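PDB 6IL9: fructuronate-tagaturonate epimerase UxaE from Cohnella laeviribosi in complex with 1 glycerol from Cohnella laeviribosi, which probably catalyses the interconversion of D-fructuronate and D-tagaturonate by epimerisation, using a TIM barrel that holds a zinc ion. Local coordinates for residues A[9-14]-A[32-37]; A[94-99]-A[109-114]; A[372-377]-A[474-479]; A[446-451]-A[455-460]. All blocks are in the same frame, centred on the assembly; numbering follows the deposited sequence.

How the contacts relate
Contact 2 is the buried one, and contact 1 lies at the surface about 27 Å away, centre to centre; contacts 3 and 4 are partly buried. Their chemistry follows: contact 2 is wholly aliphatic, whereas contact 1 sets a leucine patch beside a salt bridge. Contact 3 places a carboxylate over an imidazole, and contact 4 mixes bonds to main-chain carbonyls with apolar packing round an alanine. Contacts 2 and 3 touch through Gln109 and Arg477, since helix 469-487 also packs on the barrel's first strand-helix unit. Contact 4 lies within the chain loop closed by contact 3, and Leu446 packs on Trp372. Contact 1 belongs to a separate antiparallel sheet.

Contact 1 (A[9-14]-A[32-37]); sequences ERLAAG and QMIKAE
Arg10 and Glu37 reach for each other from opposite directions, one from the helix and one from just past the end of the strand, and meet in an end-on, two-nitrogen salt bridge. NH2 of Arg10 is 2.7 Å from OE2 of Glu37 in a fairly straight bond (158°), and OE2 lies close to the guanidinium plane. The second bond, from Arg10 NH1 to Glu37 OE1 at 2.9 Å, is more bent. Guanidinium and carboxylate are turned 55° apart, so the pair is twisted: OE1 is approached on its syn side, whereas OE2 is met from above the carboxylate plane. The Arg10 chain runs extended and then bends at CG-CD (chi3 -77°), which swings the guanidinium round to the acid; Ser6 holds its NE as well. A leucine here would probably leave the Glu37 carboxylate without its charged mate and free to turn. Further back along the strand Leu11 makes the contact, against Ile34 and the Gln32 amide. CD1 of Leu11 lies 4.2 Å from CG2 of Ile34, the two chains approaching at a slant, and both methyls of Leu11 touch the amide nitrogen of Gln32, CD1 and NE2 being 4.0 Å apart. The helix ends just beyond Leu11 in a Schellman motif, with Gly14 N bonded to Leu11 O. Helix 2-12 thus lies across one face of the five-stranded antiparallel sheet: Leu11 also packs on Val18 of strand 17-26 and Val43 of strand 39-45, and Ile7 of the same helix covers Ile34 and Ala36 of strand 29-36.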
loop_
_atom_site.group_PDB
_atom_site.type_symbol
_atom_site.label_atom_id
_atom_site.label_comp_id
_atom_site.label_asym_id
_atom_site.label_seq_id
_atom_site.Cartn_x
_atom_site.Cartn_y
_atom_site.Cartn_z
ATOM N N GLU A 9 -22.467 -30.945 -7.347
ATOM C CA GLU A 9 -22.923 -31.767 -8.464
ATOM C C GLU A 9 -22.614 -31.100 -9.799
ATOM O O GLU A 9 -22.147 -31.763 -10.732
ATOM C CB GLU A 9 -24.421 -32.062 -8.320
ATOM C CG GLU A 9 -24.687 -33.221 -7.357
ATOM C CD GLU A 9 -26.140 -33.326 -6.911
ATOM O OE1 GLU A 9 -26.426 -34.160 -6.023
ATOM O OE2 GLU A 9 -26.992 -32.579 -7.441
ATOM N N ARG A 10 -22.825 -29.781 -9.899
ATOM C CA ARG A 10 -22.495 -29.084 -11.138
ATOM C C ARG A 10 -20.990 -29.057 -11.388
ATOM O O ARG A 10 -20.554 -29.054 -12.547
ATOM C CB ARG A 10 -23.056 -27.665 -11.107
ATOM C CG ARG A 10 -24.563 -27.652 -11.243
ATOM C CD ARG A 10 -25.122 -26.265 -11.194
ATOM N NE ARG A 10 -25.171 -25.722 -9.847
ATOM C CZ ARG A 10 -24.613 -24.569 -9.491
ATOM N NH1 ARG A 10 -23.949 -23.849 -10.382
ATOM N NH2 ARG A 10 -24.730 -24.129 -8.245
ATOM N N LEU A 11 -20.190 -29.016 -10.327
ATOM C CA LEU A 11 -18.744 -29.117 -10.494
ATOM C C LEU A 11 -18.374 -30.460 -11.109
ATOM O O LEU A 11 -17.568 -30.529 -12.045
ATOM C CB LEU A 11 -18.054 -28.926 -9.144
ATOM C CG LEU A 11 -16.536 -29.114 -9.141
ATOM C CD1 LEU A 11 -15.879 -28.091 -10.052
ATOM C CD2 LEU A 11 -16.006 -28.988 -7.732
ATOM N N ALA A 12 -18.970 -31.540 -10.594
ATOM C CA ALA A 12 -18.734 -32.864 -11.166
ATOM C C ALA A 12 -19.125 -32.905 -12.636
ATOM O O ALA A 12 -18.451 -33.557 -13.447
ATOM C CB ALA A 12 -19.504 -33.920 -10.368
ATOM N N ALA A 13 -20.197 -32.200 -13.007
ATOM C CA ALA A 13 -20.671 -32.166 -14.386
ATOM C C ALA A 13 -19.891 -31.199 -15.262
ATOM O O ALA A 13 -20.207 -31.074 -16.451
ATOM C CB ALA A 13 -22.156 -31.794 -14.433
ATOM N N GLY A 14 -18.892 -30.507 -14.719
ATOM C CA GLY A 14 -18.115 -29.599 -15.533
ATOM C C GLY A 14 -18.776 -28.274 -15.819
ATOM O O GLY A 14 -18.414 -27.612 -16.797
ATOM N N GLN A 32 -8.845 -27.156 -4.487
ATOM C CA GLN A 32 -8.862 -26.201 -5.586
ATOM C C GLN A 32 -9.848 -25.099 -5.238
ATOM O O GLN A 32 -10.609 -25.209 -4.277
ATOM C CB GLN A 32 -9.245 -26.868 -6.908
ATOM C CG GLN A 32 -10.665 -27.380 -6.947
ATOM C CD GLN A 32 -10.933 -28.209 -8.186
ATOM O OE1 GLN A 32 -10.017 -28.799 -8.764
ATOM N NE2 GLN A 32 -12.186 -28.248 -8.613
ATOM N N MET A 33 -9.821 -24.025 -6.030
ATOM C CA MET A 33 -10.747 -22.910 -5.881
ATOM C C MET A 33 -11.675 -22.848 -7.087
ATOM O O MET A 33 -11.261 -23.113 -8.222
ATOM C CB MET A 33 -9.996 -21.577 -5.738
ATOM C CG MET A 33 -10.876 -20.415 -5.312
ATOM S SD MET A 33 -9.964 -18.866 -4.980
ATOM C CE MET A 33 -8.681 -19.622 -3.903
ATOM N N ILE A 34 -12.936 -22.499 -6.830
ATOM C CA ILE A 34 -13.961 -22.412 -7.851
ATOM C C ILE A 34 -14.717 -21.107 -7.662
ATOM O O ILE A 34 -14.563 -20.408 -6.660
ATOM C CB ILE A 34 -14.947 -23.600 -7.793
ATOM C CG1 ILE A 34 -15.726 -23.558 -6.475
ATOM C CG2 ILE A 34 -14.208 -24.920 -7.948
ATOM C CD1 ILE A 34 -16.959 -24.464 -6.455
ATOM N N LYS A 35 -15.568 -20.799 -8.634
ATOM C CA LYS A 35 -16.507 -19.699 -8.486
ATOM C C LYS A 35 -17.880 -20.181 -8.916
ATOM O O LYS A 35 -18.023 -20.724 -10.013
ATOM C CB LYS A 35 -16.093 -18.484 -9.313
ATOM C CG LYS A 35 -16.993 -17.281 -9.062
ATOM C CD LYS A 35 -16.424 -16.048 -9.718
ATOM C CE LYS A 35 -17.268 -14.819 -9.430
ATOM N NZ LYS A 35 -16.704 -13.673 -10.202
ATOM N N ALA A 36 -18.876 -20.002 -8.044
ATOM C CA ALA A 36 -20.252 -20.380 -8.352
ATOM C C ALA A 36 -21.214 -19.323 -7.832
ATOM O O ALA A 36 -21.116 -18.911 -6.675
ATOM C CB ALA A 36 -20.600 -21.743 -7.745
ATOM N N GLU A 37 -22.149 -18.906 -8.687
ATOM C CA GLU A 37 -23.187 -17.941 -8.313
ATOM C C GLU A 37 -22.575 -16.679 -7.713
ATOM O O GLU A 37 -23.027 -16.171 -6.687
ATOM C CB GLU A 37 -24.199 -18.562 -7.348
ATOM C CG GLU A 37 -25.158 -19.530 -8.010
ATOM C CD GLU A 37 -24.485 -20.831 -8.358
ATOM O OE1 GLU A 37 -24.190 -21.048 -9.552
ATOM O OE2 GLU A 37 -24.219 -21.624 -7.430
#

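Contact 2 (A[94-99]-A[109-114]); sequences IGLGDR and QTVRGR
Val111 places CG1 opposite its carbonyl carbon and beside the backbone N (chi1 -62°), aiming this methyl at Ile94 and Leu96. Leu96 adopts the same first torsion (chi1 -68°), which carries its CD1 out from the strand. CG1 of Val111 is the one atom that makes both contacts: it lies 4.1 Å from CD1 of Leu96 and 4.2 Å from CG2 of Ile94. Leu96 and Val111 lie alongside each other, pointing in opposite directions, and no hydrogen bond joins the segments. The contact belongs to the first beta-alpha-beta unit of the TIM barrel, where helix 104-111 leads from strand 93-96 to strand 117-124. Alternate residues of the strand, Ile94 and Leu96, point to the helix layer outside the barrel. At the strand's edges, Gly95 is bonded to Val365 and Thr367, and Ile94 and Leu96 to Ile119, so the first strand is held between the second and the last. Beyond Val111 the chain reverses in a type II turn, Arg114 N meeting Val111 O at 3.0 Å. Val111 packs also on Ile116, Pro118 and Tyr151, and Ile94 reaches Leu484 of helix 469-487.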
loop_
_atom_site.group_PDB
_atom_site.type_symbol
_atom_site.label_atom_id
_atom_site.label_comp_id
_atom_site.label_asym_id
_atom_site.label_seq_id
_atom_site.Cartn_x
_atom_site.Cartn_y
_atom_site.Cartn_z
ATOM N N ILE A 94 6.839 -3.775 -4.658
ATOM C CA ILE A 94 5.750 -2.856 -4.966
ATOM C C ILE A 94 4.627 -3.107 -3.974
ATOM O O ILE A 94 4.258 -4.262 -3.725
ATOM C CB ILE A 94 5.256 -2.986 -6.420
ATOM C CG1 ILE A 94 4.106 -2.001 -6.639
ATOM C CG2 ILE A 94 4.857 -4.431 -6.760
ATOM C CD1 ILE A 94 3.835 -1.652 -8.094
ATOM N N GLY A 95 4.108 -2.029 -3.388
ATOM C CA GLY A 95 2.979 -2.136 -2.483
ATOM C C GLY A 95 1.702 -2.096 -3.293
ATOM O O GLY A 95 1.484 -1.163 -4.071
ATOM N N LEU A 96 0.876 -3.119 -3.156
ATOM C CA LEU A 96 -0.320 -3.274 -3.979
ATOM C C LEU A 96 -1.538 -3.241 -3.053
ATOM O O LEU A 96 -2.197 -4.265 -2.816
ATOM C CB LEU A 96 -0.221 -4.568 -4.806
ATOM C CG LEU A 96 0.877 -4.491 -5.887
ATOM C CD1 LEU A 96 1.226 -5.869 -6.466
ATOM C CD2 LEU A 96 0.503 -3.491 -7.006
ATOM N N GLY A 97 -1.831 -2.049 -2.539
ATOM C CA GLY A 97 -2.938 -1.889 -1.611
ATOM C C GLY A 97 -4.281 -2.150 -2.272
ATOM O O GLY A 97 -4.521 -1.782 -3.426
ATOM N N ASP A 98 -5.172 -2.770 -1.513
ATOM C CA ASP A 98 -6.464 -3.211 -2.027
ATOM C C ASP A 98 -7.526 -2.831 -0.999
ATOM O O ASP A 98 -7.678 -3.507 0.024
ATOM C CB ASP A 98 -6.439 -4.707 -2.295
ATOM C CG ASP A 98 -7.733 -5.216 -2.888
ATOM O OD1 ASP A 98 -8.641 -4.397 -3.181
ATOM O OD2 ASP A 98 -7.838 -6.445 -3.051
ATOM N N ARG A 99 -8.256 -1.755 -1.287
ATOM C CA ARG A 99 -9.315 -1.241 -0.430
ATOM C C ARG A 99 -10.564 -2.098 -0.471
ATOM O O ARG A 99 -11.440 -1.928 0.383
ATOM C CB ARG A 99 -9.680 0.185 -0.847
ATOM C CG ARG A 99 -8.558 1.153 -0.649
ATOM C CD ARG A 99 -8.815 2.476 -1.330
ATOM N NE ARG A 99 -7.863 3.476 -0.855
ATOM C CZ ARG A 99 -7.862 4.743 -1.245
ATOM N NH1 ARG A 99 -8.749 5.165 -2.139
ATOM N NH2 ARG A 99 -6.963 5.580 -0.744
ATOM N N GLN A 109 -1.246 -11.698 -11.049
ATOM C CA GLN A 109 -1.049 -11.874 -12.487
ATOM C C GLN A 109 -0.085 -10.848 -13.060
ATOM O O GLN A 109 0.644 -11.144 -14.021
ATOM C CB GLN A 109 -2.391 -11.785 -13.224
ATOM C CG GLN A 109 -3.339 -12.938 -12.914
ATOM C CD GLN A 109 -4.777 -12.533 -13.116
ATOM O OE1 GLN A 109 -5.054 -11.488 -13.703
ATOM N NE2 GLN A 109 -5.703 -13.339 -12.613
ATOM N N THR A 110 -0.058 -9.645 -12.479
ATOM C CA THR A 110 0.803 -8.582 -12.982
ATOM C C THR A 110 2.266 -8.807 -12.614
ATOM O O THR A 110 3.154 -8.581 -13.440
ATOM C CB THR A 110 0.327 -7.230 -12.448
ATOM O OG1 THR A 110 -1.052 -7.042 -12.804
ATOM C CG2 THR A 110 1.174 -6.095 -13.049
ATOM N N VAL A 111 2.550 -9.246 -11.386
ATOM C CA VAL A 111 3.946 -9.420 -10.994
ATOM C C VAL A 111 4.506 -10.778 -11.393
ATOM O O VAL A 111 5.731 -10.956 -11.358
ATOM C CB VAL A 111 4.159 -9.215 -9.479
ATOM C CG1 VAL A 111 3.788 -7.783 -9.076
ATOM C CG2 VAL A 111 3.384 -10.252 -8.653
ATOM N N ARG A 112 3.655 -11.741 -11.745
ATOM C CA ARG A 112 4.132 -13.036 -12.227
ATOM C C ARG A 112 5.091 -12.838 -13.396
ATOM O O ARG A 112 4.790 -12.113 -14.346
ATOM C CB ARG A 112 2.933 -13.903 -12.643
ATOM C CG ARG A 112 3.284 -15.241 -13.287
ATOM C CD ARG A 112 2.042 -15.850 -13.957
ATOM N NE ARG A 112 0.995 -16.161 -12.990
ATOM C CZ ARG A 112 -0.310 -15.987 -13.191
ATOM N NH1 ARG A 112 -0.770 -15.490 -14.337
ATOM N NH2 ARG A 112 -1.162 -16.310 -12.234
ATOM N N GLY A 113 6.279 -13.432 -13.289
ATOM C CA GLY A 113 7.247 -13.323 -14.363
ATOM C C GLY A 113 8.028 -12.029 -14.405
ATOM O O GLY A 113 8.729 -11.778 -15.394
ATOM N N ARG A 114 7.934 -11.199 -13.372
ATOM C CA ARG A 114 8.682 -9.955 -13.276
ATOM C C ARG A 114 9.559 -9.982 -12.031
ATOM O O ARG A 114 9.225 -10.622 -11.029
ATOM C CB ARG A 114 7.724 -8.742 -13.224
ATOM C CG ARG A 114 6.566 -8.929 -14.162
ATOM C CD ARG A 114 6.063 -7.655 -14.730
ATOM N NE ARG A 114 7.094 -6.761 -15.246
ATOM C CZ ARG A 114 6.818 -5.736 -16.044
ATOM N NH1 ARG A 114 5.558 -5.530 -16.414
ATOM N NH2 ARG A 114 7.787 -4.916 -16.459
#

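Contact 3 (A[372-377]-A[474-479]); sequences WLEAVR and AALRSH
Glu374 lays its carboxylate over one face of the His479 imidazole, with OE2 3.3 Å above the centre of the ring. The carboxylate and ring planes are 35° apart, and OE2 approaches from over the ring face; OE2 and ND1 of the histidine are close, but the angle is too poor for a hydrogen bond. The polar edge of His479 is engaged elsewhere, by Thr370 at NE2. Glu374 curls at CB-CG (chi2 -56°), which folds its carboxylate against the neighbouring helix; OE1 rests 3.7 Å from CB of Ala475, and CB of Glu374 meets CD2 of Leu476 at 4.2 Å. In the fold, helix 369-382 follows the last barrel strand, 363-367, while helix 469-487 closes the chain and also packs on strand 93-96 and helix 104-111. Their short segments cross at 131°, with axes 10.0 Å apart. One turn along its own helix, Arg377 grips the acid side-on, NE to OE1 and NH2 to OE2 of Glu374, both at 2.9 Å, which fixes the carboxylate's rotation. An alanine in place of Glu374 would probably leave the Arg377 guanidinium without its counter-charge and open a gap over the imidazole face. Arg377 has a further partner in Asn430.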
loop_
_atom_site.group_PDB
_atom_site.type_symbol
_atom_site.label_atom_id
_atom_site.label_comp_id
_atom_site.label_asym_id
_atom_site.label_seq_id
_atom_site.Cartn_x
_atom_site.Cartn_y
_atom_site.Cartn_z
ATOM N N TRP A 372 -8.586 0.900 -6.643
ATOM C CA TRP A 372 -9.997 1.235 -6.494
ATOM C C TRP A 372 -10.496 2.025 -7.703
ATOM O O TRP A 372 -11.604 1.787 -8.195
ATOM C CB TRP A 372 -10.181 2.009 -5.179
ATOM C CG TRP A 372 -11.183 3.128 -5.160
ATOM C CD1 TRP A 372 -10.920 4.476 -5.230
ATOM C CD2 TRP A 372 -12.599 3.005 -5.000
ATOM N NE1 TRP A 372 -12.091 5.192 -5.154
ATOM C CE2 TRP A 372 -13.136 4.313 -4.998
ATOM C CE3 TRP A 372 -13.466 1.918 -4.850
ATOM C CZ2 TRP A 372 -14.510 4.560 -4.867
ATOM C CZ3 TRP A 372 -14.826 2.165 -4.711
ATOM C CH2 TRP A 372 -15.333 3.476 -4.731
ATOM N N LEU A 373 -9.682 2.947 -8.226
ATOM C CA LEU A 373 -10.148 3.703 -9.383
ATOM C C LEU A 373 -10.303 2.815 -10.615
ATOM O O LEU A 373 -11.158 3.087 -11.464
ATOM C CB LEU A 373 -9.201 4.871 -9.687
ATOM C CG LEU A 373 -9.227 6.049 -8.716
ATOM C CD1 LEU A 373 -8.275 7.152 -9.197
ATOM C CD2 LEU A 373 -10.639 6.624 -8.523
ATOM N N GLU A 374 -9.501 1.750 -10.740
ATOM C CA GLU A 374 -9.727 0.829 -11.852
ATOM C C GLU A 374 -11.041 0.077 -11.700
ATOM O O GLU A 374 -11.682 -0.251 -12.704
ATOM C CB GLU A 374 -8.581 -0.166 -11.975
ATOM C CG GLU A 374 -7.298 0.454 -12.511
ATOM C CD GLU A 374 -7.470 1.144 -13.853
ATOM O OE1 GLU A 374 -8.213 0.630 -14.728
ATOM O OE2 GLU A 374 -6.842 2.214 -14.038
ATOM N N ALA A 375 -11.455 -0.201 -10.465
ATOM C CA ALA A 375 -12.769 -0.808 -10.255
ATOM C C ALA A 375 -13.878 0.173 -10.617
ATOM O O ALA A 375 -14.872 -0.202 -11.260
ATOM C CB ALA A 375 -12.902 -1.276 -8.801
ATOM N N VAL A 376 -13.712 1.440 -10.230
ATOM C CA VAL A 376 -14.672 2.472 -10.615
ATOM C C VAL A 376 -14.752 2.583 -12.133
ATOM O O VAL A 376 -15.843 2.723 -12.703
ATOM C CB VAL A 376 -14.298 3.820 -9.969
ATOM C CG1 VAL A 376 -15.176 4.945 -10.548
ATOM C CG2 VAL A 376 -14.458 3.757 -8.457
ATOM N N ARG A 377 -13.602 2.510 -12.810
ATOM C CA ARG A 377 -13.597 2.561 -14.269
ATOM C C ARG A 377 -14.415 1.416 -14.866
ATOM O O ARG A 377 -15.141 1.611 -15.846
ATOM C CB ARG A 377 -12.161 2.524 -14.785
ATOM C CG ARG A 377 -12.034 2.892 -16.244
ATOM C CD ARG A 377 -10.738 2.347 -16.828
ATOM N NE ARG A 377 -9.517 2.835 -16.180
ATOM C CZ ARG A 377 -8.949 4.016 -16.424
ATOM N NH1 ARG A 377 -9.509 4.868 -17.273
ATOM N NH2 ARG A 377 -7.826 4.355 -15.807
ATOM N N ALA A 474 -7.962 -7.745 -16.184
ATOM C CA ALA A 474 -7.251 -7.254 -17.364
ATOM C C ALA A 474 -6.864 -5.798 -17.187
ATOM O O ALA A 474 -5.791 -5.366 -17.630
ATOM C CB ALA A 474 -8.113 -7.414 -18.617
ATOM N N ALA A 475 -7.740 -5.021 -16.552
ATOM C CA ALA A 475 -7.428 -3.619 -16.304
ATOM C C ALA A 475 -6.261 -3.479 -15.333
ATOM O O ALA A 475 -5.385 -2.629 -15.530
ATOM C CB ALA A 475 -8.663 -2.899 -15.778
ATOM N N LEU A 476 -6.231 -4.296 -14.273
ATOM C CA LEU A 476 -5.106 -4.220 -13.345
ATOM C C LEU A 476 -3.806 -4.624 -14.025
ATOM O O LEU A 476 -2.777 -3.955 -13.856
ATOM C CB LEU A 476 -5.370 -5.098 -12.121
ATOM C CG LEU A 476 -6.518 -4.638 -11.226
ATOM C CD1 LEU A 476 -6.806 -5.719 -10.212
ATOM C CD2 LEU A 476 -6.205 -3.297 -10.534
ATOM N N ARG A 477 -3.830 -5.713 -14.806
ATOM C CA ARG A 477 -2.628 -6.135 -15.518
ATOM C C ARG A 477 -2.096 -5.011 -16.393
ATOM O O ARG A 477 -0.887 -4.743 -16.413
ATOM C CB ARG A 477 -2.924 -7.374 -16.363
ATOM C CG ARG A 477 -3.171 -8.600 -15.502
ATOM C CD ARG A 477 -3.162 -9.880 -16.340
ATOM N NE ARG A 477 -4.127 -9.827 -17.436
ATOM C CZ ARG A 477 -5.361 -10.324 -17.381
ATOM N NH1 ARG A 477 -5.802 -10.905 -16.276
ATOM N NH2 ARG A 477 -6.161 -10.245 -18.439
ATOM N N SER A 478 -2.993 -4.314 -17.088
ATOM C CA SER A 478 -2.562 -3.258 -17.996
ATOM C C SER A 478 -2.053 -2.049 -17.225
ATOM O O SER A 478 -1.008 -1.472 -17.555
ATOM C CB SER A 478 -3.730 -2.862 -18.902
ATOM O OG SER A 478 -3.398 -1.725 -19.677
ATOM N N HIS A 479 -2.790 -1.648 -16.198
ATOM C CA HIS A 479 -2.509 -0.414 -15.481
ATOM C C HIS A 479 -1.299 -0.560 -14.563
ATOM O O HIS A 479 -0.381 0.263 -14.602
ATOM C CB HIS A 479 -3.754 -0.012 -14.691
ATOM C CG HIS A 479 -3.631 1.295 -13.985
ATOM N ND1 HIS A 479 -3.516 2.496 -14.652
ATOM C CD2 HIS A 479 -3.623 1.592 -12.665
ATOM C CE1 HIS A 479 -3.428 3.477 -13.771
ATOM N NE2 HIS A 479 -3.495 2.955 -12.560
#

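Contact 4 (A[446-451]-A[455-460]); sequences LQAKKD and SLFRDE
Leu456 N donates to Ala448 O at 2.9 Å in a nearly straight bond (175°), although the donor stands well above the carbonyl plane. The same oxygen is 2.8 Å from a water that accepts the N-H of Phe457, so successive amides of one segment converge, directly and through water, on a single carbonyl. Around this point the methyl of Ala448 fills the space between two side chains: its CB is 3.9 Å from CB of Leu456 and 4.0 Å from CE2 of Phe457, which it meets obliquely. At the outer end Lys450 folds back, bent at its last two torsions, to set NZ 3.1 Å from Ser455 O, while its CG lies against CD1 of Leu456. At the other end Leu446 O nestles at the aliphatic part of Arg458, 3.3 Å from CD. Lys449 and Ser455 form a single beta bridge between these. The next shell fixes the turn into helix 458-467: Phe457 occupies the N-cap position, and OG of Ser455 accepts the amide N of Asp459 at 3.1 Å. Helix 384-402 backs the contact, with Tyr393 edge-to-face on the Phe457 ring and Arg389 bonded to Leu456 O. The loop joining helices 442-446 and 458-467 thus rests on one direct main-chain bond, a water and a lysine-to-carbonyl bond, set among apolar contacts of Ala448, Leu456 and Phe457; the Lys450 ammonium, set against the neutral Ser455 O, would probably polarise that carbonyl.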
loop_
_atom_site.group_PDB
_atom_site.type_symbol
_atom_site.label_atom_id
_atom_site.label_comp_id
_atom_site.label_asym_id
_atom_site.label_seq_id
_atom_site.Cartn_x
_atom_site.Cartn_y
_atom_site.Cartn_z
ATOM N N LEU A 446 -18.375 3.666 -0.148
ATOM C CA LEU A 446 -18.495 2.271 0.274
ATOM C C LEU A 446 -19.403 2.132 1.485
ATOM O O LEU A 446 -20.140 1.143 1.608
ATOM C CB LEU A 446 -17.106 1.711 0.594
ATOM C CG LEU A 446 -16.393 0.689 -0.295
ATOM C CD1 LEU A 446 -17.137 0.348 -1.585
ATOM C CD2 LEU A 446 -14.943 1.132 -0.566
ATOM N N GLN A 447 -19.358 3.095 2.401
ATOM C CA GLN A 447 -20.148 2.995 3.621
ATOM C C GLN A 447 -21.504 3.687 3.514
ATOM O O GLN A 447 -22.274 3.652 4.478
ATOM C CB GLN A 447 -19.353 3.558 4.807
ATOM C CG GLN A 447 -17.979 2.917 4.962
ATOM C CD GLN A 447 -17.923 1.834 6.033
ATOM O OE1 GLN A 447 -18.462 0.734 5.863
ATOM N NE2 GLN A 447 -17.248 2.138 7.142
ATOM N N ALA A 448 -21.828 4.279 2.364
ATOM C CA ALA A 448 -23.088 4.997 2.212
ATOM C C ALA A 448 -24.279 4.056 2.356
ATOM O O ALA A 448 -24.259 2.923 1.875
ATOM C CB ALA A 448 -23.145 5.687 0.852
ATOM N N LYS A 449 -25.332 4.534 3.010
ATOM C CA LYS A 449 -26.503 3.701 3.235
ATOM C C LYS A 449 -27.773 4.465 2.892
ATOM O O LYS A 449 -27.783 5.698 2.791
ATOM C CB LYS A 449 -26.545 3.187 4.681
ATOM C CG LYS A 449 -25.609 1.996 4.890
ATOM C CD LYS A 449 -25.018 1.966 6.270
ATOM C CE LYS A 449 -23.687 1.219 6.261
ATOM N NZ LYS A 449 -23.781 -0.064 5.510
ATOM N N LYS A 450 -28.837 3.693 2.660
ATOM C CA LYS A 450 -30.180 4.212 2.489
ATOM C C LYS A 450 -30.828 4.430 3.854
ATOM O O LYS A 450 -30.281 4.067 4.902
ATOM C CB LYS A 450 -31.038 3.249 1.669
ATOM C CG LYS A 450 -30.608 3.079 0.220
ATOM C CD LYS A 450 -31.662 2.306 -0.571
ATOM C CE LYS A 450 -31.166 0.934 -0.981
ATOM N NZ LYS A 450 -30.199 1.010 -2.109
ATOM N N ASP A 451 -32.034 4.999 3.826
ATOM C CA ASP A 451 -32.731 5.300 5.070
ATOM C C ASP A 451 -33.093 4.043 5.854
ATOM O O ASP A 451 -33.299 4.128 7.069
ATOM C CB ASP A 451 -33.984 6.146 4.791
ATOM C CG ASP A 451 -35.000 5.445 3.891
ATOM O OD1 ASP A 451 -34.866 4.234 3.630
ATOM O OD2 ASP A 451 -35.953 6.122 3.447
ATOM N N SER A 455 -27.204 -0.880 1.973
ATOM C CA SER A 455 -26.141 -0.133 1.311
ATOM C C SER A 455 -26.703 0.653 0.134
ATOM O O SER A 455 -27.599 0.192 -0.580
ATOM C CB SER A 455 -25.015 -1.068 0.853
ATOM O OG SER A 455 -25.351 -1.721 -0.353
ATOM N N LEU A 456 -26.182 1.870 -0.046
ATOM C CA LEU A 456 -26.624 2.716 -1.142
ATOM C C LEU A 456 -25.937 2.331 -2.447
ATOM O O LEU A 456 -26.579 2.298 -3.500
ATOM C CB LEU A 456 -26.369 4.182 -0.791
ATOM C CG LEU A 456 -26.935 5.274 -1.702
ATOM C CD1 LEU A 456 -28.461 5.191 -1.860
ATOM C CD2 LEU A 456 -26.534 6.656 -1.179
ATOM N N PHE A 457 -24.640 2.018 -2.396
ATOM C CA PHE A 457 -23.902 1.596 -3.583
ATOM C C PHE A 457 -23.135 0.298 -3.420
ATOM O O PHE A 457 -22.879 -0.364 -4.432
ATOM C CB PHE A 457 -22.886 2.666 -4.017
ATOM C CG PHE A 457 -23.431 4.060 -4.026
ATOM C CD1 PHE A 457 -24.412 4.425 -4.930
ATOM C CD2 PHE A 457 -22.946 5.002 -3.140
ATOM C CE1 PHE A 457 -24.914 5.710 -4.944
ATOM C CE2 PHE A 457 -23.441 6.287 -3.141
ATOM C CZ PHE A 457 -24.426 6.645 -4.047
ATOM N N ARG A 458 -22.753 -0.083 -2.201
ATOM C CA ARG A 458 -21.683 -1.062 -2.030
ATOM C C ARG A 458 -22.068 -2.437 -2.566
ATOM O O ARG A 458 -21.260 -3.096 -3.230
ATOM C CB ARG A 458 -21.293 -1.142 -0.559
ATOM C CG ARG A 458 -20.135 -2.081 -0.300
ATOM C CD ARG A 458 -19.833 -2.144 1.181
ATOM N NE ARG A 458 -18.651 -2.944 1.462
ATOM C CZ ARG A 458 -18.641 -4.274 1.502
ATOM N NH1 ARG A 458 -19.759 -4.957 1.279
ATOM N NH2 ARG A 458 -17.516 -4.920 1.772
ATOM N N ASP A 459 -23.288 -2.897 -2.287
ATOM C CA ASP A 459 -23.682 -4.229 -2.740
ATOM C C ASP A 459 -23.708 -4.314 -4.259
ATOM O O ASP A 459 -23.187 -5.270 -4.847
ATOM C CB ASP A 459 -25.047 -4.605 -2.161
ATOM C CG ASP A 459 -25.005 -4.794 -0.665
ATOM O OD1 ASP A 459 -23.945 -5.208 -0.149
ATOM O OD2 ASP A 459 -26.033 -4.520 -0.002
ATOM N N GLU A 460 -24.317 -3.323 -4.920
ATOM C CA GLU A 460 -24.348 -3.348 -6.374
ATOM C C GLU A 460 -22.952 -3.175 -6.961
ATOM O O GLU A 460 -22.643 -3.770 -7.995
ATOM C CB GLU A 460 -25.289 -2.272 -6.917
ATOM C CG GLU A 460 -25.484 -2.389 -8.410
ATOM C CD GLU A 460 -26.434 -1.344 -8.992
ATOM O OE1 GLU A 460 -26.919 -0.469 -8.240
ATOM O OE2 GLU A 460 -26.675 -1.408 -10.214
HETATM O O HOH W 1 -22.737 2.181 -0.336
#